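PDB 4KZS: LPP20 lipofamily protein, which is a secreted Helicobacter pylori protein of unknown function, possibly linked to the outer membrane and the Tol-Pal system. Local coordinates for residues 35-40 and 75-80; 45-50 and 101-106; 86-91 and 95-100. All coordinates share one frame; numbering follows the deposited sequence.

Contact 1 of 3, residues 35-40 and 75-80; sequences KALADL and TDDLEL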
ATOM      1  N   LYS A  35     -25.969  -4.311  -0.886  1.00 52.56           N
ATOM      2  CA  LYS A  35     -26.200  -4.310   0.589  1.00 55.23           C
ATOM      3  C   LYS A  35     -25.968  -5.773   1.023  1.00 53.16           C
ATOM      4  O   LYS A  35     -25.398  -6.007   2.074  1.00 52.17           O
ATOM      5  CB  LYS A  35     -27.568  -3.667   1.034  1.00 52.28           C
ATOM      6  CG  LYS A  35     -27.917  -3.567   2.566  1.00 70.07           C
ATOM      7  CD  LYS A  35     -29.465  -3.516   2.939  1.00 77.43           C
ATOM      8  CE  LYS A  35     -29.870  -3.986   4.390  1.00 74.88           C
ATOM      9  NZ  LYS A  35     -31.313  -4.219   4.841  1.00 48.18           N
ATOM     10  N   ALA A  36     -26.312  -6.749   0.178  1.00 47.78           N
ATOM     11  CA  ALA A  36     -26.206  -8.143   0.596  1.00 42.05           C
ATOM     12  C   ALA A  36     -24.727  -8.612   0.658  1.00 45.82           C
ATOM     13  O   ALA A  36     -24.354  -9.316   1.586  1.00 44.04           O
ATOM     14  CB  ALA A  36     -27.047  -9.014  -0.311  1.00 42.79           C
ATOM     15  N   LEU A  37     -23.869  -8.222  -0.292  1.00 44.45           N
ATOM     16  CA  LEU A  37     -22.425  -8.559  -0.174  1.00 46.39           C
ATOM     17  C   LEU A  37     -21.821  -7.940   1.054  1.00 49.86           C
ATOM     18  O   LEU A  37     -21.087  -8.590   1.823  1.00 48.72           O
ATOM     19  CB  LEU A  37     -21.587  -7.971  -1.293  1.00 49.93           C
ATOM     20  CG  LEU A  37     -21.493  -8.561  -2.676  1.00 64.71           C
ATOM     21  CD1 LEU A  37     -20.139  -8.095  -3.190  1.00 56.32           C
ATOM     22  CD2 LEU A  37     -21.581 -10.074  -2.599  1.00 58.79           C
ATOM     23  N   ALA A  38     -22.047  -6.634   1.197  1.00 52.58           N
ATOM     24  CA  ALA A  38     -21.515  -5.932   2.340  1.00 49.42           C
ATOM     25  C   ALA A  38     -21.876  -6.767   3.544  1.00 52.86           C
ATOM     26  O   ALA A  38     -21.005  -7.181   4.319  1.00 59.18           O
ATOM     27  CB  ALA A  38     -22.135  -4.574   2.432  1.00 47.94           C
ATOM     28  N   ASP A  39     -23.155  -7.120   3.641  1.00 49.71           N
ATOM     29  CA  ASP A  39     -23.602  -7.811   4.814  1.00 50.11           C
ATOM     30  C   ASP A  39     -22.943  -9.168   4.925  1.00 48.26           C
ATOM     31  O   ASP A  39     -22.683  -9.665   6.024  1.00 52.52           O
ATOM     32  CB  ASP A  39     -25.112  -7.893   4.868  1.00 48.43           C
ATOM     33  CG  ASP A  39     -25.583  -8.696   6.030  1.00 59.31           C
ATOM     34  OD1 ASP A  39     -25.205  -8.370   7.185  1.00 62.41           O
ATOM     35  OD2 ASP A  39     -26.296  -9.682   5.782  1.00 72.65           O
ATOM     36  N   LEU A  40     -22.629  -9.745   3.775  1.00 45.22           N
ATOM     37  CA  LEU A  40     -21.928 -11.042   3.732  1.00 41.22           C
ATOM     38  C   LEU A  40     -20.462 -10.934   4.183  1.00 43.70           C
ATOM     39  O   LEU A  40     -20.015 -11.796   4.981  1.00 47.64           O
ATOM     40  CB  LEU A  40     -22.022 -11.670   2.320  1.00 37.02           C
ATOM     41  CG  LEU A  40     -20.963 -12.712   2.055  1.00 29.76           C
ATOM     42  CD1 LEU A  40     -21.066 -13.792   3.097  1.00 31.15           C
ATOM     43  CD2 LEU A  40     -21.284 -13.332   0.742  1.00 36.02           C
ATOM     44  N   THR A  75     -12.759  -7.628   6.759  1.00 54.74           N
ATOM     45  CA  THR A  75     -12.492  -7.951   5.367  1.00 54.66           C
ATOM     46  C   THR A  75     -13.341  -7.016   4.514  1.00 54.10           C
ATOM     47  O   THR A  75     -14.177  -6.310   5.041  1.00 62.47           O
ATOM     48  CB  THR A  75     -12.697  -9.454   5.032  1.00 49.49           C
ATOM     49  OG1 THR A  75     -14.031  -9.830   5.316  1.00 61.54           O
ATOM     50  CG2 THR A  75     -11.824 -10.380   5.858  1.00 46.22           C
ATOM     51  N   ASP A  76     -13.069  -6.936   3.220  1.00 56.52           N
ATOM     52  CA  ASP A  76     -13.969  -6.258   2.292  1.00 61.72           C
ATOM     53  C   ASP A  76     -13.970  -6.970   0.919  1.00 57.43           C
ATOM     54  O   ASP A  76     -13.259  -7.962   0.756  1.00 59.21           O
ATOM     55  CB  ASP A  76     -13.570  -4.807   2.179  1.00 74.16           C
ATOM     56  CG  ASP A  76     -12.106  -4.642   1.923  1.00 84.04           C
ATOM     57  OD1 ASP A  76     -11.615  -5.296   0.978  1.00 98.91           O
ATOM     58  OD2 ASP A  76     -11.451  -3.863   2.654  1.00 86.81           O
ATOM     59  N   ASP A  77     -14.753  -6.483  -0.053  1.00 54.31           N
ATOM     60  CA  ASP A  77     -14.963  -7.199  -1.350  1.00 57.43           C
ATOM     61  C   ASP A  77     -13.685  -7.635  -2.026  1.00 59.34           C
ATOM     62  O   ASP A  77     -13.628  -8.679  -2.653  1.00 70.86           O
ATOM     63  CB  ASP A  77     -15.664  -6.325  -2.373  1.00 67.15           C
ATOM     64  CG  ASP A  77     -16.865  -5.629  -1.824  1.00 82.28           C
ATOM     65  OD1 ASP A  77     -17.173  -5.772  -0.620  1.00 94.44           O
ATOM     66  OD2 ASP A  77     -17.522  -4.926  -2.619  1.00115.99           O
ATOM     67  N   LEU A  78     -12.671  -6.783  -1.954  1.00 61.71           N
ATOM     68  CA  LEU A  78     -11.347  -7.128  -2.411  1.00 68.03           C
ATOM     69  C   LEU A  78     -11.067  -8.599  -2.141  1.00 63.50           C
ATOM     70  O   LEU A  78     -10.399  -9.263  -2.957  1.00 61.53           O
ATOM     71  CB  LEU A  78     -10.300  -6.300  -1.640  1.00 82.58           C
ATOM     72  CG  LEU A  78      -9.929  -4.923  -2.174  1.00 96.12           C
ATOM     73  CD1 LEU A  78     -11.164  -4.090  -2.537  1.00103.16           C
ATOM     74  CD2 LEU A  78      -9.009  -4.221  -1.178  1.00 96.68           C
ATOM     75  N   GLU A  79     -11.556  -9.074  -0.982  1.00 52.45           N
ATOM     76  CA  GLU A  79     -11.280 -10.421  -0.473  1.00 58.47           C
ATOM     77  C   GLU A  79     -12.066 -11.571  -1.064  1.00 55.74           C
ATOM     78  O   GLU A  79     -11.717 -12.734  -0.863  1.00 78.13           O
ATOM     79  CB  GLU A  79     -11.438 -10.458   1.031  1.00 57.39           C
ATOM     80  CG  GLU A  79     -10.173 -10.041   1.738  1.00 70.67           C
ATOM     81  CD  GLU A  79      -9.937  -8.573   1.621  1.00 71.01           C
ATOM     82  OE1 GLU A  79     -10.713  -7.835   2.261  1.00 69.31           O
ATOM     83  OE2 GLU A  79      -8.990  -8.174   0.895  1.00 84.32           O
ATOM     84  N   LEU A  80     -13.133 -11.259  -1.775  1.00 49.05           N
ATOM     85  CA  LEU A  80     -13.988 -12.250  -2.382  1.00 53.88           C
ATOM     86  C   LEU A  80     -13.946 -12.123  -3.867  1.00 58.83           C
ATOM     87  O   LEU A  80     -13.380 -11.152  -4.371  1.00 75.99           O
ATOM     88  CB  LEU A  80     -15.420 -11.875  -2.035  1.00 56.64           C
ATOM     89  CG  LEU A  80     -15.923 -11.801  -0.618  1.00 55.86           C
ATOM     90  CD1 LEU A  80     -17.445 -11.789  -0.718  1.00 53.17           C
ATOM     91  CD2 LEU A  80     -15.386 -13.005   0.140  1.00 52.22           C
TER

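Contact 2 of 3, residues 45-50 and 101-106; sequences SVVVNS and INQNLF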
ATOM      1  N   SER A  45     -16.343 -11.466   8.344  1.00 51.51           N
ATOM      2  CA  SER A  45     -15.338 -10.875   9.241  1.00 50.20           C
ATOM      3  C   SER A  45     -15.511 -11.487  10.635  1.00 60.12           C
ATOM      4  O   SER A  45     -14.584 -12.135  11.145  1.00 58.38           O
ATOM      5  CB  SER A  45     -15.451  -9.371   9.303  1.00 60.95           C
ATOM      6  OG  SER A  45     -15.052  -8.758   8.092  1.00 63.52           O
ATOM      7  N   VAL A  46     -16.719 -11.344  11.208  1.00 60.59           N
ATOM      8  CA  VAL A  46     -17.099 -11.956  12.511  1.00 58.70           C
ATOM      9  C   VAL A  46     -16.644 -13.399  12.700  1.00 55.98           C
ATOM     10  O   VAL A  46     -15.800 -13.667  13.539  1.00 67.88           O
ATOM     11  CB  VAL A  46     -18.631 -11.871  12.772  1.00 62.12           C
ATOM     12  CG1 VAL A  46     -19.067 -12.803  13.901  1.00 59.03           C
ATOM     13  CG2 VAL A  46     -19.068 -10.432  13.023  1.00 53.10           C
ATOM     14  N   VAL A  47     -17.198 -14.324  11.926  1.00 55.15           N
ATOM     15  CA  VAL A  47     -16.760 -15.735  11.985  1.00 52.65           C
ATOM     16  C   VAL A  47     -15.238 -15.872  11.948  1.00 53.01           C
ATOM     17  O   VAL A  47     -14.674 -16.759  12.561  1.00 63.42           O
ATOM     18  CB  VAL A  47     -17.417 -16.585  10.835  1.00 48.94           C
ATOM     19  CG1 VAL A  47     -16.535 -17.716  10.339  1.00 41.67           C
ATOM     20  CG2 VAL A  47     -18.741 -17.165  11.279  1.00 50.15           C
ATOM     21  N   VAL A  48     -14.578 -14.995  11.215  1.00 54.33           N
ATOM     22  CA  VAL A  48     -13.141 -15.093  11.042  1.00 59.21           C
ATOM     23  C   VAL A  48     -12.410 -14.540  12.264  1.00 64.93           C
ATOM     24  O   VAL A  48     -11.552 -15.225  12.840  1.00 67.52           O
ATOM     25  CB  VAL A  48     -12.720 -14.387   9.745  1.00 53.27           C
ATOM     26  CG1 VAL A  48     -11.252 -14.129   9.703  1.00 49.08           C
ATOM     27  CG2 VAL A  48     -13.085 -15.252   8.576  1.00 59.06           C
ATOM     28  N   ASN A  49     -12.764 -13.319  12.672  1.00 63.20           N
ATOM     29  CA  ASN A  49     -12.120 -12.685  13.823  1.00 58.23           C
ATOM     30  C   ASN A  49     -12.217 -13.546  15.069  1.00 68.91           C
ATOM     31  O   ASN A  49     -11.259 -13.666  15.825  1.00 86.73           O
ATOM     32  CB  ASN A  49     -12.694 -11.307  14.079  1.00 55.30           C
ATOM     33  CG  ASN A  49     -12.317 -10.276  12.986  1.00 63.04           C
ATOM     34  OD1 ASN A  49     -11.158  -9.831  12.875  1.00 57.73           O
ATOM     35  ND2 ASN A  49     -13.311  -9.876  12.193  1.00 63.37           N
ATOM     36  N   SER A  50     -13.353 -14.200  15.258  1.00 82.42           N
ATOM     37  CA  SER A  50     -13.541 -15.049  16.433  1.00 90.66           C
ATOM     38  C   SER A  50     -12.962 -16.448  16.239  1.00 88.06           C
ATOM     39  O   SER A  50     -13.205 -17.346  17.042  1.00 96.02           O
ATOM     40  CB  SER A  50     -15.029 -15.133  16.806  1.00 94.53           C
ATOM     41  OG  SER A  50     -15.686 -16.152  16.072  1.00 95.89           O
ATOM     42  N   ILE A 101     -21.636 -18.002   0.431  1.00 37.57           N
ATOM     43  CA  ILE A 101     -20.387 -18.500  -0.138  1.00 37.63           C
ATOM     44  C   ILE A 101     -19.914 -19.597   0.704  1.00 38.74           C
ATOM     45  O   ILE A 101     -20.055 -19.539   1.924  1.00 41.65           O
ATOM     46  CB  ILE A 101     -19.289 -17.442  -0.153  1.00 37.40           C
ATOM     47  CG1 ILE A 101     -18.086 -17.957  -0.928  1.00 35.00           C
ATOM     48  CG2 ILE A 101     -18.901 -16.987   1.275  1.00 29.85           C
ATOM     49  CD1 ILE A 101     -17.167 -16.843  -1.443  1.00 32.79           C
ATOM     50  N   ASN A 102     -19.370 -20.604   0.033  1.00 46.03           N
ATOM     51  CA  ASN A 102     -18.756 -21.764   0.644  1.00 46.65           C
ATOM     52  C   ASN A 102     -17.558 -21.364   1.503  1.00 43.68           C
ATOM     53  O   ASN A 102     -16.670 -20.680   1.058  1.00 50.51           O
ATOM     54  CB  ASN A 102     -18.295 -22.665  -0.475  1.00 46.66           C
ATOM     55  CG  ASN A 102     -17.708 -23.939   0.042  1.00 55.39           C
ATOM     56  OD1 ASN A 102     -16.541 -23.984   0.424  1.00 64.81           O
ATOM     57  ND2 ASN A 102     -18.509 -24.989   0.055  1.00 53.77           N
ATOM     58  N   GLN A 103     -17.529 -21.767   2.742  1.00 47.34           N
ATOM     59  CA  GLN A 103     -16.398 -21.413   3.575  1.00 51.68           C
ATOM     60  C   GLN A 103     -15.089 -21.823   2.979  1.00 54.50           C
ATOM     61  O   GLN A 103     -14.127 -21.033   3.002  1.00 73.81           O
ATOM     62  CB  GLN A 103     -16.538 -21.978   4.969  1.00 59.89           C
ATOM     63  CG  GLN A 103     -17.374 -21.056   5.819  1.00 75.84           C
ATOM     64  CD  GLN A 103     -17.392 -21.456   7.270  1.00 87.27           C
ATOM     65  OE1 GLN A 103     -18.141 -22.364   7.670  1.00 93.80           O
ATOM     66  NE2 GLN A 103     -16.567 -20.779   8.077  1.00 76.60           N
ATOM     67  N   ASN A 104     -15.031 -23.019   2.412  1.00 45.50           N
ATOM     68  CA  ASN A 104     -13.770 -23.462   1.843  1.00 46.31           C
ATOM     69  C   ASN A 104     -13.372 -22.691   0.575  1.00 43.90           C
ATOM     70  O   ASN A 104     -12.215 -22.305   0.408  1.00 43.81           O
ATOM     71  CB  ASN A 104     -13.723 -24.990   1.699  1.00 54.51           C
ATOM     72  CG  ASN A 104     -13.760 -25.694   3.065  1.00 64.13           C
ATOM     73  OD1 ASN A 104     -13.065 -25.281   4.012  1.00 64.37           O
ATOM     74  ND2 ASN A 104     -14.591 -26.748   3.185  1.00 75.93           N
ATOM     75  N   LEU A 105     -14.324 -22.443  -0.309  1.00 36.63           N
ATOM     76  CA  LEU A 105     -14.035 -21.600  -1.450  1.00 37.28           C
ATOM     77  C   LEU A 105     -13.636 -20.188  -1.020  1.00 43.71           C
ATOM     78  O   LEU A 105     -12.859 -19.501  -1.708  1.00 50.14           O
ATOM     79  CB  LEU A 105     -15.267 -21.502  -2.334  1.00 38.66           C
ATOM     80  CG  LEU A 105     -15.271 -22.638  -3.366  1.00 37.16           C
ATOM     81  CD1 LEU A 105     -16.539 -22.601  -4.184  1.00 29.19           C
ATOM     82  CD2 LEU A 105     -14.066 -22.331  -4.262  1.00 35.77           C
ATOM     83  N   PHE A 106     -14.142 -19.749   0.125  1.00 35.73           N
ATOM     84  CA  PHE A 106     -13.774 -18.467   0.585  1.00 36.56           C
ATOM     85  C   PHE A 106     -12.303 -18.501   0.963  1.00 37.07           C
ATOM     86  O   PHE A 106     -11.592 -17.591   0.602  1.00 41.92           O
ATOM     87  CB  PHE A 106     -14.614 -18.036   1.787  1.00 36.67           C
ATOM     88  CG  PHE A 106     -14.024 -16.881   2.506  1.00 31.21           C
ATOM     89  CD1 PHE A 106     -13.460 -17.047   3.752  1.00 35.56           C
ATOM     90  CD2 PHE A 106     -13.999 -15.630   1.923  1.00 29.84           C
ATOM     91  CE1 PHE A 106     -12.897 -15.946   4.464  1.00 36.26           C
ATOM     92  CE2 PHE A 106     -13.427 -14.539   2.591  1.00 37.22           C
ATOM     93  CZ  PHE A 106     -12.834 -14.705   3.868  1.00 31.93           C
TER

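Contact 3 of 3, residues 86-91 and 95-100; sequences VNQEVQ and YYTRVR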
ATOM      1  N   VAL A  86     -28.833 -16.513  -3.620  1.00 58.43           N
ATOM      2  CA  VAL A  86     -29.775 -17.513  -3.157  1.00 52.28           C
ATOM      3  C   VAL A  86     -31.209 -17.007  -3.201  1.00 51.54           C
ATOM      4  O   VAL A  86     -32.112 -17.802  -3.313  1.00 57.58           O
ATOM      5  CB  VAL A  86     -29.393 -18.040  -1.772  1.00 49.27           C
ATOM      6  CG1 VAL A  86     -30.531 -18.847  -1.150  1.00 58.54           C
ATOM      7  CG2 VAL A  86     -28.189 -18.943  -1.911  1.00 47.61           C
ATOM      8  N   ASN A  87     -31.439 -15.706  -3.086  1.00 49.21           N
ATOM      9  CA  ASN A  87     -32.795 -15.213  -3.195  1.00 43.50           C
ATOM     10  C   ASN A  87     -32.796 -13.877  -3.850  1.00 52.09           C
ATOM     11  O   ASN A  87     -31.857 -13.090  -3.669  1.00 57.18           O
ATOM     12  CB  ASN A  87     -33.469 -15.100  -1.820  1.00 44.58           C
ATOM     13  CG  ASN A  87     -33.613 -16.458  -1.121  1.00 41.80           C
ATOM     14  OD1 ASN A  87     -32.792 -16.857  -0.261  1.00 41.41           O
ATOM     15  ND2 ASN A  87     -34.611 -17.194  -1.516  1.00 40.92           N
ATOM     16  N   GLN A  88     -33.858 -13.623  -4.606  1.00 50.27           N
ATOM     17  CA  GLN A  88     -34.108 -12.307  -5.146  1.00 53.02           C
ATOM     18  C   GLN A  88     -35.609 -12.096  -5.256  1.00 59.27           C
ATOM     19  O   GLN A  88     -36.303 -12.819  -5.949  1.00 74.23           O
ATOM     20  CB  GLN A  88     -33.441 -12.197  -6.501  1.00 63.65           C
ATOM     21  CG  GLN A  88     -32.564 -10.974  -6.667  1.00 72.38           C
ATOM     22  CD  GLN A  88     -31.538 -11.121  -7.771  1.00 69.68           C
ATOM     23  OE1 GLN A  88     -30.608 -10.294  -7.862  1.00 72.39           O
ATOM     24  NE2 GLN A  88     -31.688 -12.161  -8.621  1.00 55.86           N
ATOM     25  N   GLU A  89     -36.112 -11.119  -4.526  1.00 67.46           N
ATOM     26  CA  GLU A  89     -37.523 -10.786  -4.513  1.00 65.61           C
ATOM     27  C   GLU A  89     -37.564  -9.300  -4.690  1.00 67.64           C
ATOM     28  O   GLU A  89     -36.602  -8.585  -4.347  1.00 71.27           O
ATOM     29  CB  GLU A  89     -38.162 -11.051  -3.142  1.00 71.22           C
ATOM     30  CG  GLU A  89     -37.838 -12.363  -2.476  1.00 70.01           C
ATOM     31  CD  GLU A  89     -38.557 -13.500  -3.131  1.00 83.34           C
ATOM     32  OE1 GLU A  89     -39.782 -13.373  -3.326  1.00 89.21           O
ATOM     33  OE2 GLU A  89     -37.899 -14.517  -3.441  1.00 92.97           O
ATOM     34  N   VAL A  90     -38.711  -8.835  -5.167  1.00 68.44           N
ATOM     35  CA  VAL A  90     -38.970  -7.441  -5.404  1.00 66.97           C
ATOM     36  C   VAL A  90     -40.463  -7.262  -5.216  1.00 69.06           C
ATOM     37  O   VAL A  90     -41.273  -8.014  -5.752  1.00 62.77           O
ATOM     38  CB  VAL A  90     -38.656  -7.051  -6.856  1.00 84.68           C
ATOM     39  CG1 VAL A  90     -38.780  -5.542  -7.024  1.00104.41           C
ATOM     40  CG2 VAL A  90     -37.287  -7.566  -7.315  1.00 97.50           C
ATOM     41  N   GLN A  91     -40.837  -6.246  -4.466  1.00 66.24           N
ATOM     42  CA  GLN A  91     -42.222  -6.025  -4.231  1.00 63.72           C
ATOM     43  C   GLN A  91     -42.405  -4.605  -3.806  1.00 72.98           C
ATOM     44  O   GLN A  91     -41.639  -4.077  -2.971  1.00 78.91           O
ATOM     45  CB  GLN A  91     -42.698  -6.947  -3.124  1.00 70.02           C
ATOM     46  CG  GLN A  91     -44.133  -7.271  -3.280  1.00 64.82           C
ATOM     47  CD  GLN A  91     -44.361  -7.978  -4.573  1.00 69.83           C
ATOM     48  OE1 GLN A  91     -44.047  -9.160  -4.703  1.00 66.78           O
ATOM     49  NE2 GLN A  91     -44.914  -7.264  -5.551  1.00 74.82           N
ATOM     50  N   TYR A  95     -36.314  -4.142  -3.201  1.00 61.59           N
ATOM     51  CA  TYR A  95     -35.669  -5.355  -3.657  1.00 59.71           C
ATOM     52  C   TYR A  95     -34.958  -6.025  -2.496  1.00 53.54           C
ATOM     53  O   TYR A  95     -34.531  -5.357  -1.514  1.00 51.99           O
ATOM     54  CB  TYR A  95     -34.703  -5.029  -4.776  1.00 59.21           C
ATOM     55  CG  TYR A  95     -35.359  -4.292  -5.908  1.00 65.21           C
ATOM     56  CD1 TYR A  95     -35.844  -2.978  -5.745  1.00 63.93           C
ATOM     57  CD2 TYR A  95     -35.501  -4.909  -7.160  1.00 71.83           C
ATOM     58  CE1 TYR A  95     -36.470  -2.313  -6.807  1.00 62.88           C
ATOM     59  CE2 TYR A  95     -36.119  -4.263  -8.227  1.00 65.83           C
ATOM     60  CZ  TYR A  95     -36.595  -2.976  -8.047  1.00 67.72           C
ATOM     61  OH  TYR A  95     -37.192  -2.399  -9.135  1.00 71.87           O
ATOM     62  N   TYR A  96     -34.850  -7.343  -2.597  1.00 42.53           N
ATOM     63  CA  TYR A  96     -34.170  -8.116  -1.575  1.00 41.67           C
ATOM     64  C   TYR A  96     -33.278  -9.079  -2.312  1.00 44.60           C
ATOM     65  O   TYR A  96     -33.666  -9.641  -3.357  1.00 47.84           O
ATOM     66  CB  TYR A  96     -35.194  -8.879  -0.714  1.00 45.75           C
ATOM     67  CG  TYR A  96     -34.603  -9.915   0.225  1.00 46.96           C
ATOM     68  CD1 TYR A  96     -34.224  -9.585   1.514  1.00 44.62           C
ATOM     69  CD2 TYR A  96     -34.459 -11.250  -0.172  1.00 51.72           C
ATOM     70  CE1 TYR A  96     -33.701 -10.548   2.375  1.00 44.93           C
ATOM     71  CE2 TYR A  96     -33.946 -12.211   0.695  1.00 49.12           C
ATOM     72  CZ  TYR A  96     -33.573 -11.839   1.950  1.00 42.14           C
ATOM     73  OH  TYR A  96     -33.068 -12.773   2.772  1.00 49.70           O
ATOM     74  N   THR A  97     -32.084  -9.280  -1.768  1.00 43.88           N
ATOM     75  CA  THR A  97     -31.081 -10.196  -2.337  1.00 37.35           C
ATOM     76  C   THR A  97     -30.461 -10.939  -1.150  1.00 42.42           C
ATOM     77  O   THR A  97     -30.193 -10.354  -0.045  1.00 44.14           O
ATOM     78  CB  THR A  97     -29.989  -9.427  -3.116  1.00 37.93           C
ATOM     79  OG1 THR A  97     -30.582  -8.682  -4.192  1.00 52.75           O
ATOM     80  CG2 THR A  97     -28.990 -10.356  -3.746  1.00 40.26           C
ATOM     81  N   ARG A  98     -30.269 -12.237  -1.320  1.00 41.01           N
ATOM     82  CA  ARG A  98     -29.498 -12.928  -0.316  1.00 40.01           C
ATOM     83  C   ARG A  98     -28.412 -13.758  -1.024  1.00 39.27           C
ATOM     84  O   ARG A  98     -28.654 -14.294  -2.088  1.00 36.89           O
ATOM     85  CB  ARG A  98     -30.452 -13.765   0.487  1.00 42.26           C
ATOM     86  CG  ARG A  98     -29.821 -14.659   1.527  1.00 37.52           C
ATOM     87  CD  ARG A  98     -30.693 -15.903   1.442  1.00 40.72           C
ATOM     88  NE  ARG A  98     -31.006 -16.330   2.769  1.00 44.09           N
ATOM     89  CZ  ARG A  98     -31.579 -17.469   3.066  1.00 44.56           C
ATOM     90  NH1 ARG A  98     -31.991 -18.302   2.122  1.00 41.92           N
ATOM     91  NH2 ARG A  98     -31.775 -17.730   4.331  1.00 49.85           N
ATOM     92  N   VAL A  99     -27.225 -13.823  -0.434  1.00 34.78           N
ATOM     93  CA  VAL A  99     -26.057 -14.372  -1.070  1.00 32.98           C
ATOM     94  C   VAL A  99     -25.388 -15.221  -0.059  1.00 33.69           C
ATOM     95  O   VAL A  99     -25.638 -15.096   1.116  1.00 37.23           O
ATOM     96  CB  VAL A  99     -25.024 -13.313  -1.470  1.00 35.72           C
ATOM     97  CG1 VAL A  99     -25.590 -12.388  -2.502  1.00 35.64           C
ATOM     98  CG2 VAL A  99     -24.671 -12.467  -0.285  1.00 37.75           C
ATOM     99  N   ARG A 100     -24.584 -16.159  -0.538  1.00 38.49           N
ATOM    100  CA  ARG A 100     -23.810 -17.014   0.328  1.00 36.06           C
ATOM    101  C   ARG A 100     -22.536 -17.426  -0.354  1.00 38.34           C
ATOM    102  O   ARG A 100     -22.356 -17.239  -1.592  1.00 42.55           O
ATOM    103  CB  ARG A 100     -24.608 -18.240   0.667  1.00 37.48           C
ATOM    104  CG  ARG A 100     -24.905 -19.103  -0.536  1.00 38.57           C
ATOM    105  CD  ARG A 100     -25.638 -20.337  -0.077  1.00 43.67           C
ATOM    106  NE  ARG A 100     -25.701 -21.342  -1.138  1.00 54.31           N
ATOM    107  CZ  ARG A 100     -26.063 -22.614  -0.926  1.00 58.01           C
ATOM    108  NH1 ARG A 100     -26.424 -23.036   0.279  1.00 58.44           N
ATOM    109  NH2 ARG A 100     -26.091 -23.463  -1.915  1.00 51.47           N
TER

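Contact 1 of 3, residues 35-40 and 75-80
Asp77 and Leu80 carry the contact from the 75-80 side, meeting Leu37 and Leu40 one turn apart on the helix; only 147 Å² is buried in all, so the touch is light. Following 75-80 from its start, Thr75 approaches the same helix further along, where its backbone N is hydrogen-bonded to the hydroxyl of Ser45. Asp76 opens a tight turn: its N donates to Glu79 OE1 at 2.7 Å with an N-H...O angle of 172°, and the oxygen is met nearly along its C-O axis. A side chain folding back onto the backbone N ahead of a short 3-10 turn recalls one half of a capping box. Asp77 begins that 3-10 turn. Its CG is anti to the carbonyl carbon (chi1 -48°), which swings the carboxylate toward the helix and sets OD2 4.1 Å from Leu37 CD1. The two side chains cross at about a right angle, so a single methyl meets a single oxygen, and no hydrogen bond spans the segments. Glu79 faces the other way, its side chain against Leu110 and Lys113 of helix 103-121. Leu80 closes the turn with its N bonded to Asp77 O at 2.8 Å, and its side chain turns back to the helix. There its CD1 lies 4.4 Å from Leu40 CD2, a loose apolar touch, and the same leucine also packs on Val41 and on Phe106. Leu40 in turn rests on Val99 of strand 94-102. The helix is thus flanked by sheet and by the connection leading to strand 84-91, consistent with the strand-helix-strand-strand order of the SHS2 clan, to which the LPP20 family belongs.

Contact 2 of 3, residues 45-50 and 101-106
Gln103 extends its chain beyond CG toward the helix and brings NE2 to 3.8 Å from Val47 CG1, the two side chains meeting at a slant. The amide nitrogen here has a methyl for a neighbour, so the touch is van der Waals in kind. Backbones stay well apart, the nearest CA atoms, those of Val47 and Gln103, being 10.2 Å from each other; side chains alone span the interval, and 94 Å² is buried. One residue on in the helix, Val48 CG2 lies 4.2 Å from Phe106 CE1, approaching the ring obliquely. Phe106 CG is anti to its own N (chi1 165°), which carries the ring out toward Val48 and also onto Ile44. Leu20 of strand 19-26 touches both Val47 and Gln103, while Tyr157 of helix 135-157 touches both valines. Asn102 caps the first turn of the second helix, its OD1 accepting from Leu105 N at 2.8 Å with an N-H...O angle of 158°. Asn102 ends strand 94-102 and N-caps helix 103-121, so strand passes into helix without an intervening loop, joining the sheet domain to the helices that probably belong to the three-helix bundle.

Contact 3 of 3, residues 86-91 and 95-100
Val86 and Asn87 both face Arg98, forming a classic beta bulge: Val86 N at 2.7 Å and Asn87 N at 3.3 Å donate to Arg98 O, approaching from the same face of its carbonyl plane. Arg98 N answers to Asn87 O at 3.0 Å. Beyond the bulge the antiparallel pairing is regular, with the strand directions 173° apart. Glu89 and Tyr96 make the next hydrogen-bonded pair, Glu89 N to Tyr96 O at 3.1 Å and Tyr96 N to Glu89 O at 2.8 Å. With Tyr96 CG anti to its N (chi1 169°), the ring is laid toward Asn87 on the face these residues share with Glu89 and Arg98; Asn87 CB sits at its edge, near the ring plane and 3.9 Å from CE2. The Asn87 and Arg98 side chains run side by side, though the modelled bond between their ends is doubtful. Val90 lies on the other face, where its CG1 stands over one face of the Tyr95 ring, 21° off the normal; the modelled spacing is too short to be trusted. Arg100, beside Val86, has its guanidinium salt-bridged to Glu84, bonded to Tyr21 and in a cation-pi contact with Tyr19. Strand 94-102 is the middle one of three, with 84-91 along one border and 19-26 along the other, and helix 29-53 packs on the face bearing Gln88, Tyr95, Thr97 and Val99.

Overall arrangement
All three contacts lie on the same side of the chain's centre, in one helix-on-sheet unit. Contacts 1 and 2 share helix 29-53, their centres about 11 Å apart, and their segments alternate along the chain. Contact 3 follows contact 1 in sequence, about 16 Å from it centre to centre, and lies entirely within the span between the two segments of contact 2, whose centre is about 21 Å from its own. Strand 94-102 belongs to both contacts 2 and 3. Ala36 of contact 1 touches Thr97 of contact 3. Sheet, helix and crossing loop therefore pack as one body, and helix 103-121 continues from strand 94-102 into the helical part of the chain.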